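PDB 5EWQ: amidase from Bacillus anthracis, which probably hydrolyses the amide bond of carboxylic amides, releasing the acid and ammonia. Local coordinates for residues A[66-69]-A[70-74]; A[369-372]-A[373-377]; A[394-397]-A[398-402]. All blocks are in the same frame, centred on the assembly; numbering follows the deposited sequence.

Contact 1: residues A[66-69]-A[70-74]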
# COMPACT_ATOMS: atom_id res chain seq x y z
N GLU A 66 -8.90 -19.17 -14.16
CA GLU A 66 -8.64 -18.34 -15.32
C GLU A 66 -8.17 -16.95 -14.90
O GLU A 66 -7.27 -16.38 -15.51
CB GLU A 66 -9.88 -18.23 -16.20
CG GLU A 66 -10.25 -19.50 -16.94
CD GLU A 66 -11.53 -19.36 -17.74
OE1 GLU A 66 -12.61 -19.25 -17.12
OE2 GLU A 66 -11.46 -19.36 -18.98
N LEU A 67 -8.80 -16.41 -13.86
CA LEU A 67 -8.46 -15.09 -13.35
C LEU A 67 -7.02 -15.04 -12.86
O LEU A 67 -6.30 -14.08 -13.12
CB LEU A 67 -9.42 -14.69 -12.22
CG LEU A 67 -9.19 -13.32 -11.59
CD1 LEU A 67 -9.36 -12.22 -12.62
CD2 LEU A 67 -10.13 -13.11 -10.41
N THR A 68 -6.61 -16.09 -12.16
CA THR A 68 -5.25 -16.19 -11.65
C THR A 68 -4.25 -16.35 -12.80
O THR A 68 -3.16 -15.80 -12.77
CB THR A 68 -5.10 -17.36 -10.66
OG1 THR A 68 -6.04 -17.21 -9.60
CG2 THR A 68 -3.69 -17.41 -10.09
N SER A 69 -4.65 -17.12 -13.81
CA SER A 69 -3.80 -17.39 -14.97
C SER A 69 -3.46 -16.11 -15.73
O SER A 69 -2.33 -15.93 -16.18
CB SER A 69 -4.48 -18.38 -15.91
OG SER A 69 -5.63 -17.82 -16.51
N ILE A 70 -4.45 -15.23 -15.87
CA ILE A 70 -4.26 -13.97 -16.59
C ILE A 70 -3.23 -13.09 -15.89
O ILE A 70 -2.32 -12.56 -16.53
CB ILE A 70 -5.58 -13.19 -16.71
CG1 ILE A 70 -6.59 -13.99 -17.54
CG2 ILE A 70 -5.35 -11.83 -17.35
CD1 ILE A 70 -7.95 -13.33 -17.66
N TYR A 71 -3.37 -12.95 -14.58
CA TYR A 71 -2.46 -12.13 -13.78
C TYR A 71 -1.03 -12.65 -13.85
O TYR A 71 -0.09 -11.89 -14.06
CB TYR A 71 -2.94 -12.06 -12.33
CG TYR A 71 -4.18 -11.23 -12.16
CD1 TYR A 71 -4.33 -10.01 -12.81
CD2 TYR A 71 -5.23 -11.66 -11.35
CE1 TYR A 71 -5.46 -9.24 -12.65
CE2 TYR A 71 -6.37 -10.90 -11.19
CZ TYR A 71 -6.48 -9.70 -11.84
OH TYR A 71 -7.62 -8.93 -11.69
N LEU A 72 -0.87 -13.96 -13.66
CA LEU A 72 0.44 -14.60 -13.74
C LEU A 72 1.05 -14.40 -15.13
O LEU A 72 2.26 -14.20 -15.26
CB LEU A 72 0.34 -16.09 -13.42
CG LEU A 72 -0.09 -16.46 -12.00
CD1 LEU A 72 -0.16 -17.97 -11.85
CD2 LEU A 72 0.85 -15.85 -10.98
N PHE A 73 0.21 -14.47 -16.15
CA PHE A 73 0.66 -14.27 -17.53
C PHE A 73 1.10 -12.83 -17.76
O PHE A 73 2.08 -12.58 -18.45
CB PHE A 73 -0.46 -14.65 -18.51
CG PHE A 73 -0.09 -14.45 -19.95
CD1 PHE A 73 0.85 -15.27 -20.56
CD2 PHE A 73 -0.69 -13.46 -20.70
CE1 PHE A 73 1.19 -15.09 -21.88
CE2 PHE A 73 -0.36 -13.28 -22.03
CZ PHE A 73 0.58 -14.09 -22.62
N ARG A 74 0.38 -11.89 -17.16
CA ARG A 74 0.71 -10.48 -17.30
C ARG A 74 1.99 -10.13 -16.54
O ARG A 74 2.80 -9.34 -17.02
CB ARG A 74 -0.45 -9.60 -16.80
CG ARG A 74 -1.68 -9.65 -17.68
CD ARG A 74 -2.75 -8.68 -17.20
NE ARG A 74 -2.26 -7.31 -17.19
CZ ARG A 74 -2.32 -6.49 -18.24
NH1 ARG A 74 -2.85 -6.90 -19.38
NH2 ARG A 74 -1.86 -5.25 -18.14
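Leu67 and Tyr71, one helical turn apart, lie alongside each other and point the same way. The leucine touches through one branch, CD1, which comes to 3.6 Å from Tyr71 CE2 and also reaches toward the phenol end of the ring. Leu67 carries its CG anti to its own backbone N (chi1 -180°), and this directs the branch forward along the helix to the tyrosine. The near side of the same ring passes obliquely by the leucine's carbonyl, with Tyr71 CD2 3.2 Å from Leu67 O. A second such side-by-side pair follows one residue on: Thr68 presents its methyl, CG2, at 4.0 Å from Leu72 CD1. The threonine hydroxyl turns back instead and bonds to the carbonyl of Tyr64.

Beneath these side chains runs the i to i+4 backbone bonding. Leu72 N gives Thr68 O a nearly straight bond of 3.1 Å (N-H...O 170°), while Tyr71 N reaches Leu67 O only weakly at 3.5 Å. Ile70 N binds Glu66 O and Phe73 N binds Ser69 O. Glu66 sends its carboxylate outward to Asn37 and Ser63.

Helix 64-79 lies among several elements. Leu67 and Ile70 pack on helix 35-45, Thr68 and Ser69 meet helix 95-104, and Thr68, Tyr71 and Leu72 rest on Leu163 of strand 161-166 in the central mixed sheet.

Contact 2: residues A[369-372]-A[373-377]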
# COMPACT_ATOMS: atom_id res chain seq x y z
N HIS A 369 15.13 -1.29 17.86
CA HIS A 369 14.44 -2.06 18.89
C HIS A 369 13.33 -2.94 18.31
O HIS A 369 13.19 -4.10 18.71
CB HIS A 369 13.88 -1.13 19.96
CG HIS A 369 14.93 -0.42 20.76
ND1 HIS A 369 15.78 0.50 20.20
CD2 HIS A 369 15.27 -0.51 22.06
CE1 HIS A 369 16.60 0.96 21.13
NE2 HIS A 369 16.31 0.36 22.27
N ASN A 370 12.55 -2.39 17.39
CA ASN A 370 11.47 -3.16 16.76
C ASN A 370 12.00 -4.34 15.96
O ASN A 370 11.45 -5.43 16.01
CB ASN A 370 10.63 -2.26 15.85
CG ASN A 370 9.79 -1.27 16.63
OD1 ASN A 370 9.39 -0.23 16.10
ND2 ASN A 370 9.50 -1.59 17.89
N VAL A 371 13.08 -4.10 15.21
CA VAL A 371 13.68 -5.14 14.38
C VAL A 371 14.29 -6.26 15.22
O VAL A 371 14.05 -7.44 14.96
CB VAL A 371 14.76 -4.54 13.45
CG1 VAL A 371 15.65 -5.64 12.88
CG2 VAL A 371 14.11 -3.75 12.33
N ASN A 372 15.06 -5.88 16.23
CA ASN A 372 15.69 -6.86 17.11
C ASN A 372 14.67 -7.69 17.88
O ASN A 372 14.84 -8.90 18.06
CB ASN A 372 16.64 -6.17 18.10
CG ASN A 372 17.85 -5.57 17.42
OD1 ASN A 372 18.17 -5.91 16.28
ND2 ASN A 372 18.55 -4.68 18.12
N ASP A 373 13.59 -7.04 18.32
CA ASP A 373 12.51 -7.73 19.01
C ASP A 373 11.73 -8.62 18.06
O ASP A 373 11.19 -9.65 18.45
CB ASP A 373 11.57 -6.73 19.69
CG ASP A 373 12.21 -6.04 20.88
OD1 ASP A 373 13.46 -5.99 20.94
OD2 ASP A 373 11.47 -5.54 21.75
N TYR A 374 11.67 -8.22 16.79
CA TYR A 374 10.99 -8.99 15.77
C TYR A 374 11.73 -10.30 15.48
O TYR A 374 11.12 -11.37 15.43
CB TYR A 374 10.84 -8.18 14.48
CG TYR A 374 10.25 -8.95 13.32
CD1 TYR A 374 8.88 -9.11 13.20
CD2 TYR A 374 11.07 -9.50 12.34
CE1 TYR A 374 8.33 -9.81 12.14
CE2 TYR A 374 10.53 -10.21 11.28
CZ TYR A 374 9.16 -10.36 11.18
OH TYR A 374 8.63 -11.06 10.13
N PHE A 375 13.04 -10.19 15.29
CA PHE A 375 13.87 -11.34 14.96
C PHE A 375 13.99 -12.31 16.13
O PHE A 375 14.25 -13.50 15.94
CB PHE A 375 15.25 -10.88 14.51
CG PHE A 375 15.28 -10.32 13.12
CD1 PHE A 375 14.40 -10.76 12.15
CD2 PHE A 375 16.20 -9.34 12.77
CE1 PHE A 375 14.42 -10.25 10.87
CE2 PHE A 375 16.23 -8.82 11.49
CZ PHE A 375 15.34 -9.27 10.54
N SER A 376 13.81 -11.81 17.35
CA SER A 376 13.92 -12.63 18.54
C SER A 376 12.76 -13.61 18.65
O SER A 376 12.87 -14.66 19.28
CB SER A 376 13.98 -11.76 19.80
OG SER A 376 12.78 -11.02 19.96
N GLN A 377 11.64 -13.26 18.03
CA GLN A 377 10.44 -14.09 18.07
C GLN A 377 10.48 -15.19 17.02
O GLN A 377 9.87 -16.25 17.19
CB GLN A 377 9.19 -13.23 17.88
CG GLN A 377 9.06 -12.10 18.89
CD GLN A 377 7.83 -11.24 18.64
OE1 GLN A 377 6.71 -11.63 18.99
NE2 GLN A 377 8.03 -10.08 18.03
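Asp373 folds back over the turn that precedes it, its CB and CG lying beside the carbonyl of His369. The carboxylate gains no bond there, since His369 O is an acceptor too; that carbonyl takes the backbone Asp373 N at 3.0 Å. The aspartate's own carbonyl is gripped twice by side chains. Ser376 OG donates to Asp373 O at 2.6 Å and Gln377 NE2 donates to it at 3.2 Å, the two arriving from opposite faces of the carbonyl plane.

Asn372 contributes mainly backbone, its carbonyl receiving a weak bond from Ser376 N, while its amide oxygen accepts from the backbone N of Leu386. Val371 makes the apolar part. Its CG1 is anti to the backbone N (chi1 164°) and runs alongside Phe375, 3.5 Å from CE2, meeting the ring obliquely. Phe375 N closes the turn on Val371 O at 2.9 Å, and the ring also packs on Val381 and Val383.

Helix 360-377 is thus two-sided here: Val371 and Phe375 are buried, whereas Asp373, Ser376 and Gln377 are exposed. On the exposed side, serine and glutamine side chains supply the donors to a main-chain carbonyl.

Contact 3: residues A[394-397]-A[398-402]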
# COMPACT_ATOMS: atom_id res chain seq x y z
N LYS A 394 28.04 -5.56 4.37
CA LYS A 394 29.40 -5.13 4.11
C LYS A 394 30.19 -6.13 3.26
O LYS A 394 31.11 -5.74 2.53
CB LYS A 394 30.14 -4.88 5.42
CG LYS A 394 29.83 -3.56 6.10
CD LYS A 394 30.55 -3.46 7.44
CE LYS A 394 30.68 -2.02 7.91
NZ LYS A 394 29.37 -1.37 8.16
N ARG A 395 29.83 -7.40 3.35
CA ARG A 395 30.59 -8.46 2.69
C ARG A 395 30.37 -8.48 1.18
O ARG A 395 31.12 -9.13 0.45
CB ARG A 395 30.22 -9.82 3.29
CG ARG A 395 30.55 -9.94 4.77
CD ARG A 395 30.24 -11.32 5.31
NE ARG A 395 30.45 -11.41 6.75
CZ ARG A 395 31.60 -11.79 7.31
NH1 ARG A 395 31.70 -11.85 8.64
NH2 ARG A 395 32.63 -12.12 6.56
N ASP A 396 29.35 -7.77 0.71
CA ASP A 396 29.11 -7.61 -0.72
C ASP A 396 28.31 -6.33 -0.96
O ASP A 396 27.13 -6.37 -1.28
CB ASP A 396 28.37 -8.83 -1.28
CG ASP A 396 28.41 -8.89 -2.80
OD1 ASP A 396 29.25 -8.19 -3.40
OD2 ASP A 396 27.61 -9.65 -3.39
N SER A 397 28.99 -5.20 -0.80
CA SER A 397 28.35 -3.89 -0.81
C SER A 397 27.63 -3.57 -2.12
O SER A 397 26.48 -3.13 -2.10
CB SER A 397 29.39 -2.80 -0.53
OG SER A 397 30.02 -3.01 0.72
N ASN A 398 28.30 -3.79 -3.24
CA ASN A 398 27.76 -3.43 -4.55
C ASN A 398 26.43 -4.11 -4.86
O ASN A 398 25.61 -3.59 -5.62
CB ASN A 398 28.77 -3.78 -5.65
CG ASN A 398 28.35 -3.27 -7.01
OD1 ASN A 398 27.65 -2.26 -7.13
ND2 ASN A 398 28.77 -3.97 -8.06
N ARG A 399 26.21 -5.27 -4.25
CA ARG A 399 24.98 -6.02 -4.48
C ARG A 399 23.95 -5.77 -3.38
O ARG A 399 22.79 -5.49 -3.65
CB ARG A 399 25.29 -7.52 -4.58
CG ARG A 399 24.50 -8.27 -5.65
CD ARG A 399 23.01 -8.05 -5.50
NE ARG A 399 22.22 -9.21 -5.90
CZ ARG A 399 20.92 -9.33 -5.65
NH1 ARG A 399 20.26 -10.42 -6.03
NH2 ARG A 399 20.28 -8.37 -5.00
N ARG A 400 24.40 -5.87 -2.13
CA ARG A 400 23.48 -5.87 -0.99
C ARG A 400 23.11 -4.47 -0.51
O ARG A 400 22.01 -4.25 0.00
CB ARG A 400 24.09 -6.68 0.16
CG ARG A 400 24.42 -8.11 -0.25
CD ARG A 400 25.17 -8.87 0.82
NE ARG A 400 25.48 -10.22 0.37
CZ ARG A 400 26.13 -11.12 1.10
NH1 ARG A 400 26.56 -10.82 2.32
NH2 ARG A 400 26.36 -12.33 0.60
N ILE A 401 24.02 -3.51 -0.69
CA ILE A 401 23.74 -2.12 -0.33
C ILE A 401 24.33 -1.17 -1.37
O ILE A 401 25.24 -0.39 -1.06
CB ILE A 401 24.30 -1.77 1.06
CG1 ILE A 401 25.67 -2.42 1.28
CG2 ILE A 401 23.33 -2.22 2.15
CD1 ILE A 401 26.37 -1.94 2.52
N LYS A 402 23.80 -1.22 -2.58
CA LYS A 402 24.28 -0.40 -3.69
C LYS A 402 24.28 1.09 -3.34
O LYS A 402 25.17 1.83 -3.76
CB LYS A 402 23.42 -0.64 -4.93
CG LYS A 402 23.77 0.25 -6.12
CD LYS A 402 22.80 0.05 -7.27
CE LYS A 402 23.06 1.04 -8.40
NZ LYS A 402 24.42 0.86 -8.98
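Over one face of the Arg400 guanidinium sits the methylene of Asp396, its CB 3.6 Å from Arg400 NE and displaced toward the rim of the group. Arg395 adds its own CB obliquely, 3.9 Å from Arg400 NH1. That nitrogen donates to the carbonyl of Phe392, whose ring also makes a cation-pi contact with the guanidinium. Arg400 gets there with an extended chain: CG anti to the carbonyl carbon (chi1 -57°), then straight on to NE, so that the side chain runs back beneath Asp396.

The Asp396 carboxylate is turned away from this guanidinium. Its OD2 stands 4.4 Å from Arg400 NE and well out of the guanidinium plane, so any attraction is probably one of charge alone, with no N-H aimed at the oxygen. OD2 lies closer to the aliphatic part of Arg399, 3.4 Å from CB. The guanidinium of Arg399 leads elsewhere, to a cation-pi contact with Tyr17.

The backbone carbonyl of Asp396 has two donors. Arg400 N binds Asp396 O at 2.9 Å, nearly along the C=O axis, and Arg399 N binds it at 3.3 Å from above the carbonyl plane. Ile401 N then takes Ser397 O at 2.9 Å, and Ile401 CG1 packs against Ser397. Lys394 turns its amino group to Glu409 in a salt bridge.

Asp396 holds the N-cap position of helix 397-400 without a capping bond from its side chain, although its negative charge would probably still suit the helix start. The segments form a single helical turn in which i to i+3 and i to i+4 bonds share one acceptor, a short surface helix that follows helix 386-394 after a brief break.

How the contacts relate
From the N terminus, contact 1 comes first, on helix 64-79, and is followed by most of the central mixed sheet before contact 2 appears on helix 360-377. Contact 3 follows soon after, where helix 386-394 passes into the short helix 397-400. Each joins consecutive residues and closes only a helical turn; none nests in or crosses another. Contact 1 belongs to a helix that packs on strand 161-166, with its centre about 37 Å from that of contact 2. Contacts 2 and 3 are nearer, about 23 Å between centres, and contact 2 is tied to the start of helix 386-394, whose far end leads into contact 3.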